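Carbohydrate kinase, FGGY (Rhodospirillum rubrum, PDB 3IFR) probably phosphorylates D-xylulose, as expected of a xylulokinase in the FGGY family of carbohydrate kinases. Local coordinates at residues 186-189 with 194-197; 214-219 with 288-293. All blocks are in the same frame, centred on the assembly; numbering follows the deposited sequence.

Interaction 1 (186-189 with 194-197); sequences GFID and TVEA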
loop_
_atom_site.group_PDB
_atom_site.type_symbol
_atom_site.label_atom_id
_atom_site.label_comp_id
_atom_site.label_asym_id
_atom_site.label_seq_id
_atom_site.Cartn_x
_atom_site.Cartn_y
_atom_site.Cartn_z
ATOM N N GLY A 186 8.003 3.412 -13.139
ATOM C CA GLY A 186 7.877 3.627 -14.576
ATOM C C GLY A 186 9.100 3.157 -15.324
ATOM O O GLY A 186 9.222 3.392 -16.516
ATOM N N PHE A 187 10.006 2.458 -14.657
ATOM C CA PHE A 187 11.228 2.077 -15.338
ATOM C C PHE A 187 11.295 0.654 -15.872
ATOM O O PHE A 187 12.182 0.331 -16.686
ATOM C CB PHE A 187 12.433 2.332 -14.447
ATOM C CG PHE A 187 12.564 3.757 -14.002
ATOM C CD1 PHE A 187 12.319 4.800 -14.887
ATOM C CD2 PHE A 187 12.943 4.067 -12.696
ATOM C CE1 PHE A 187 12.427 6.129 -14.472
ATOM C CE2 PHE A 187 13.091 5.415 -12.288
ATOM C CZ PHE A 187 12.827 6.429 -13.184
ATOM N N ILE A 188 10.382 -0.204 -15.436
ATOM C CA ILE A 188 10.460 -1.613 -15.818
ATOM C C ILE A 188 9.388 -2.055 -16.812
ATOM O O ILE A 188 8.223 -1.684 -16.687
ATOM C CB ILE A 188 10.403 -2.535 -14.599
ATOM C CG1 ILE A 188 11.720 -2.432 -13.834
ATOM C CG2 ILE A 188 10.136 -3.979 -15.039
ATOM C CD1 ILE A 188 11.667 -3.082 -12.498
ATOM N N ASP A 189 9.818 -2.838 -17.798
ATOM C CA ASP A 189 8.942 -3.547 -18.719
ATOM C C ASP A 189 8.619 -4.914 -18.131
ATOM O O ASP A 189 9.524 -5.715 -17.921
ATOM C CB ASP A 189 9.666 -3.754 -20.057
ATOM C CG ASP A 189 8.746 -4.262 -21.151
ATOM O OD1 ASP A 189 8.635 -3.574 -22.169
ATOM O OD2 ASP A 189 8.108 -5.321 -20.984
ATOM N N THR A 194 13.077 -6.015 -16.414
ATOM C CA THR A 194 14.297 -5.277 -16.152
ATOM C C THR A 194 14.111 -3.794 -16.461
ATOM O O THR A 194 13.105 -3.391 -17.071
ATOM C CB THR A 194 15.482 -5.857 -16.955
ATOM O OG1 THR A 194 15.222 -5.718 -18.355
ATOM C CG2 THR A 194 15.657 -7.344 -16.637
ATOM N N VAL A 195 15.071 -2.987 -16.019
ATOM C CA VAL A 195 15.014 -1.558 -16.282
ATOM C C VAL A 195 15.292 -1.376 -17.765
ATOM O O VAL A 195 16.261 -1.925 -18.278
ATOM C CB VAL A 195 16.036 -0.803 -15.431
ATOM C CG1 VAL A 195 16.098 0.649 -15.846
ATOM C CG2 VAL A 195 15.643 -0.928 -13.951
ATOM N N GLU A 196 14.415 -0.657 -18.453
ATOM C CA GLU A 196 14.571 -0.396 -19.879
ATOM C C GLU A 196 15.110 1.013 -20.211
ATOM O O GLU A 196 14.677 2.026 -19.625
ATOM C CB GLU A 196 13.235 -0.600 -20.563
ATOM C CG GLU A 196 12.586 -1.938 -20.225
ATOM C CD GLU A 196 13.138 -3.053 -21.077
ATOM O OE1 GLU A 196 14.123 -2.821 -21.815
ATOM O OE2 GLU A 196 12.588 -4.158 -21.003
ATOM N N ALA A 197 16.044 1.073 -21.157
ATOM C CA ALA A 197 16.687 2.334 -21.524
ATOM C C ALA A 197 15.609 3.338 -21.953
ATOM O O ALA A 197 15.432 4.408 -21.379
ATOM C CB ALA A 197 17.644 2.088 -22.647
#
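The side chains of Asp189 and Glu196 cross at a slant, their carboxylate planes turned 73° apart. With chi1 at -51°, Glu196 CG stands beside its backbone N, 3.4 Å from Asp189 CB, and the bend at chi2 (-82°) swings the carboxylate so that OE2 reaches 3.1 Å from the same CB. Glu196 OE2 stays 4.2 Å from Asp189 OD1, and each acid has a partner elsewhere: Arg129 forms a salt bridge with Asp189, and Ser192, in the turn of this short antiparallel hairpin, hydrogen-bonds to Glu196. Ile188 and Val195 form a non-hydrogen-bonded pair whose side chains diverge, Ile188 CG1 lying 4.2 Å from Val195 CG2. Phe187 turns its ring away toward helix 139-149, leaving CB near Val195 CG1. The backbone supplies the firm link: Glu196 N donates to Phe187 O at 3.0 Å, while Asp189 N to Thr194 O is a weak bond of 3.4 Å. Glu196 is also the N-cap residue of helix 197-201, so the Phe187 bond ties the start of that helix to the hairpin. Two like charges so near each other would probably raise the proton affinity of both acids, an effect that Arg129 should offset at Asp189.

Interaction 2 (214-219 with 288-293); sequences HPTHRV and YHLVPG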
loop_
_atom_site.group_PDB
_atom_site.type_symbol
_atom_site.label_atom_id
_atom_site.label_comp_id
_atom_site.label_asym_id
_atom_site.label_seq_id
_atom_site.Cartn_x
_atom_site.Cartn_y
_atom_site.Cartn_z
ATOM N N HIS A 214 16.432 -5.227 -8.138
ATOM C CA HIS A 214 16.767 -6.409 -7.345
ATOM C C HIS A 214 15.485 -6.957 -6.735
ATOM O O HIS A 214 14.667 -6.177 -6.219
ATOM C CB HIS A 214 17.747 -6.027 -6.233
ATOM C CG HIS A 214 17.993 -7.109 -5.224
ATOM N ND1 HIS A 214 19.052 -7.982 -5.313
ATOM C CD2 HIS A 214 17.339 -7.428 -4.079
ATOM C CE1 HIS A 214 19.032 -8.809 -4.280
ATOM N NE2 HIS A 214 18.016 -8.471 -3.507
ATOM N N PRO A 215 15.298 -8.295 -6.785
ATOM C CA PRO A 215 14.029 -8.831 -6.276
ATOM C C PRO A 215 14.096 -9.013 -4.777
ATOM O O PRO A 215 15.079 -9.530 -4.250
ATOM C CB PRO A 215 13.917 -10.190 -6.969
ATOM C CG PRO A 215 15.356 -10.550 -7.364
ATOM C CD PRO A 215 16.255 -9.369 -7.092
ATOM N N THR A 216 13.036 -8.625 -4.095
ATOM C CA THR A 216 12.993 -8.654 -2.644
ATOM C C THR A 216 13.540 -9.917 -1.973
ATOM O O THR A 216 14.326 -9.833 -1.022
ATOM C CB THR A 216 11.556 -8.449 -2.177
ATOM O OG1 THR A 216 11.070 -7.205 -2.684
ATOM C CG2 THR A 216 11.484 -8.442 -0.668
ATOM N N HIS A 217 13.117 -11.090 -2.440
ATOM C CA HIS A 217 13.431 -12.338 -1.732
ATOM C C HIS A 217 14.920 -12.746 -1.745
ATOM O O HIS A 217 15.357 -13.528 -0.886
ATOM C CB HIS A 217 12.586 -13.479 -2.282
ATOM C CG HIS A 217 12.943 -13.869 -3.678
ATOM N ND1 HIS A 217 12.495 -13.174 -4.786
ATOM C CD2 HIS A 217 13.727 -14.868 -4.154
ATOM C CE1 HIS A 217 12.974 -13.742 -5.886
ATOM N NE2 HIS A 217 13.738 -14.762 -5.523
ATOM N N ARG A 218 15.691 -12.230 -2.706
ATOM C CA ARG A 218 17.103 -12.576 -2.789
ATOM C C ARG A 218 17.933 -11.716 -1.845
ATOM O O ARG A 218 17.592 -10.553 -1.610
ATOM C CB ARG A 218 17.632 -12.346 -4.195
ATOM C CG ARG A 218 17.247 -13.361 -5.224
ATOM C CD ARG A 218 18.090 -13.112 -6.468
ATOM N NE ARG A 218 17.413 -13.573 -7.668
ATOM C CZ ARG A 218 17.607 -13.064 -8.882
ATOM N NH1 ARG A 218 18.482 -12.061 -9.071
ATOM N NH2 ARG A 218 16.918 -13.570 -9.905
ATOM N N VAL A 219 19.034 -12.265 -1.337
ATOM C CA VAL A 219 19.950 -11.527 -0.485
ATOM C C VAL A 219 20.539 -10.391 -1.294
ATOM O O VAL A 219 20.993 -10.605 -2.417
ATOM C CB VAL A 219 21.122 -12.422 0.046
ATOM C CG1 VAL A 219 21.736 -11.818 1.276
ATOM C CG2 VAL A 219 20.645 -13.788 0.380
ATOM N N TYR A 288 5.140 -6.651 -8.291
ATOM C CA TYR A 288 5.539 -8.028 -8.079
ATOM C C TYR A 288 5.159 -8.402 -6.663
ATOM O O TYR A 288 5.258 -7.575 -5.763
ATOM C CB TYR A 288 7.033 -8.194 -8.244
ATOM C CG TYR A 288 7.500 -7.974 -9.667
ATOM C CD1 TYR A 288 7.487 -9.008 -10.585
ATOM C CD2 TYR A 288 7.964 -6.728 -10.083
ATOM C CE1 TYR A 288 7.916 -8.809 -11.884
ATOM C CE2 TYR A 288 8.399 -6.522 -11.376
ATOM C CZ TYR A 288 8.366 -7.562 -12.272
ATOM O OH TYR A 288 8.786 -7.350 -13.548
ATOM N N HIS A 289 4.721 -9.640 -6.432
ATOM C CA HIS A 289 4.570 -10.072 -5.051
ATOM C C HIS A 289 5.950 -10.266 -4.431
ATOM O O HIS A 289 6.947 -10.324 -5.140
ATOM C CB HIS A 289 3.825 -11.383 -4.985
ATOM C CG HIS A 289 3.181 -11.628 -3.664
ATOM N ND1 HIS A 289 1.904 -12.138 -3.541
ATOM C CD2 HIS A 289 3.620 -11.420 -2.406
ATOM C CE1 HIS A 289 1.593 -12.238 -2.263
ATOM N NE2 HIS A 289 2.614 -11.792 -1.561
ATOM N N LEU A 290 6.024 -10.376 -3.107
ATOM C CA LEU A 290 7.290 -10.767 -2.488
ATOM C C LEU A 290 7.480 -12.251 -2.767
ATOM O O LEU A 290 8.597 -12.705 -3.028
ATOM C CB LEU A 290 7.330 -10.487 -0.988
ATOM C CG LEU A 290 6.940 -9.075 -0.532
ATOM C CD1 LEU A 290 7.118 -8.854 0.961
ATOM C CD2 LEU A 290 7.751 -8.067 -1.322
ATOM N N VAL A 291 6.387 -13.004 -2.749
ATOM C CA VAL A 291 6.464 -14.428 -3.082
ATOM C C VAL A 291 6.939 -14.671 -4.532
ATOM O O VAL A 291 6.324 -14.235 -5.502
ATOM C CB VAL A 291 5.137 -15.155 -2.787
ATOM C CG1 VAL A 291 5.257 -16.616 -3.127
ATOM C CG2 VAL A 291 4.763 -15.015 -1.333
ATOM N N PRO A 292 8.065 -15.361 -4.673
ATOM C CA PRO A 292 8.718 -15.517 -5.968
ATOM C C PRO A 292 7.773 -16.115 -6.950
ATOM O O PRO A 292 7.194 -17.125 -6.648
ATOM C CB PRO A 292 9.829 -16.502 -5.658
ATOM C CG PRO A 292 10.164 -16.218 -4.210
ATOM C CD PRO A 292 8.847 -15.952 -3.579
ATOM N N GLY A 293 7.587 -15.506 -8.101
ATOM C CA GLY A 293 6.756 -16.132 -9.098
ATOM C C GLY A 293 5.399 -15.491 -9.178
ATOM O O GLY A 293 4.710 -15.594 -10.186
HETATM O O HOH W 1 10.673 -11.397 -4.307
#
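A type I beta turn, Pro215 to Arg218, links strand 213-214 to strand 219-222 and meets the loop 288-293, whose Tyr288 packs on Leu183 of helix 179-185. His217 lays its imidazole against Pro292: CG of the proline sits 3.7 Å from the ring centroid and 12° off the ring normal, a CH-pi contact over the face. A water in the plane of the same ring bridges the two loops. It accepts from His217 N at 3.1 Å, donates to Leu290 O at 2.8 Å and lies 2.6 Å from His217 ND1. With chi1 at 68°, the ring is set between the backbone N and the carbonyl carbon, which lets ND1 and the amide N share this water. The fold is that of the actin-like ATPases, with one mixed sheet in each half; the turn leads into an outermost strand of the first sheet, and 288-293 precedes an outermost strand of the second. Deeper in, Leu290 CD2 rests 3.7 Å from Thr216 OG1 and 3.8 Å from Thr216 CG2, touching both branches of the threonine. That hydroxyl is hydrogen-bonded to Gly242 O in strand 238-244, and Leu290 also packs on Ile247, Ala248 and Leu251 of helix 245-252.

In the fold
The two contacts follow one another along the chain, their centres about 17 Å apart, and both are partly buried. Interaction 1 is local, holding neighbouring strands of one hairpin, whereas interaction 2 brings together loops 69 residues apart, each next to an outermost strand of a different mixed sheet. Main-chain bonding dominates the hairpin; the loop pair relies on apolar packing, a CH-pi contact and a bridging water. Each grades from a buried side, with Phe187 and Ile188 in one and Thr216 and Leu290 in the other, to an exposed residue, Thr194 or Pro292. They touch where Ile188 CG2 meets Tyr288 OH at 3.9 Å, and helix 179-185 packs against both Ile188 and Tyr288.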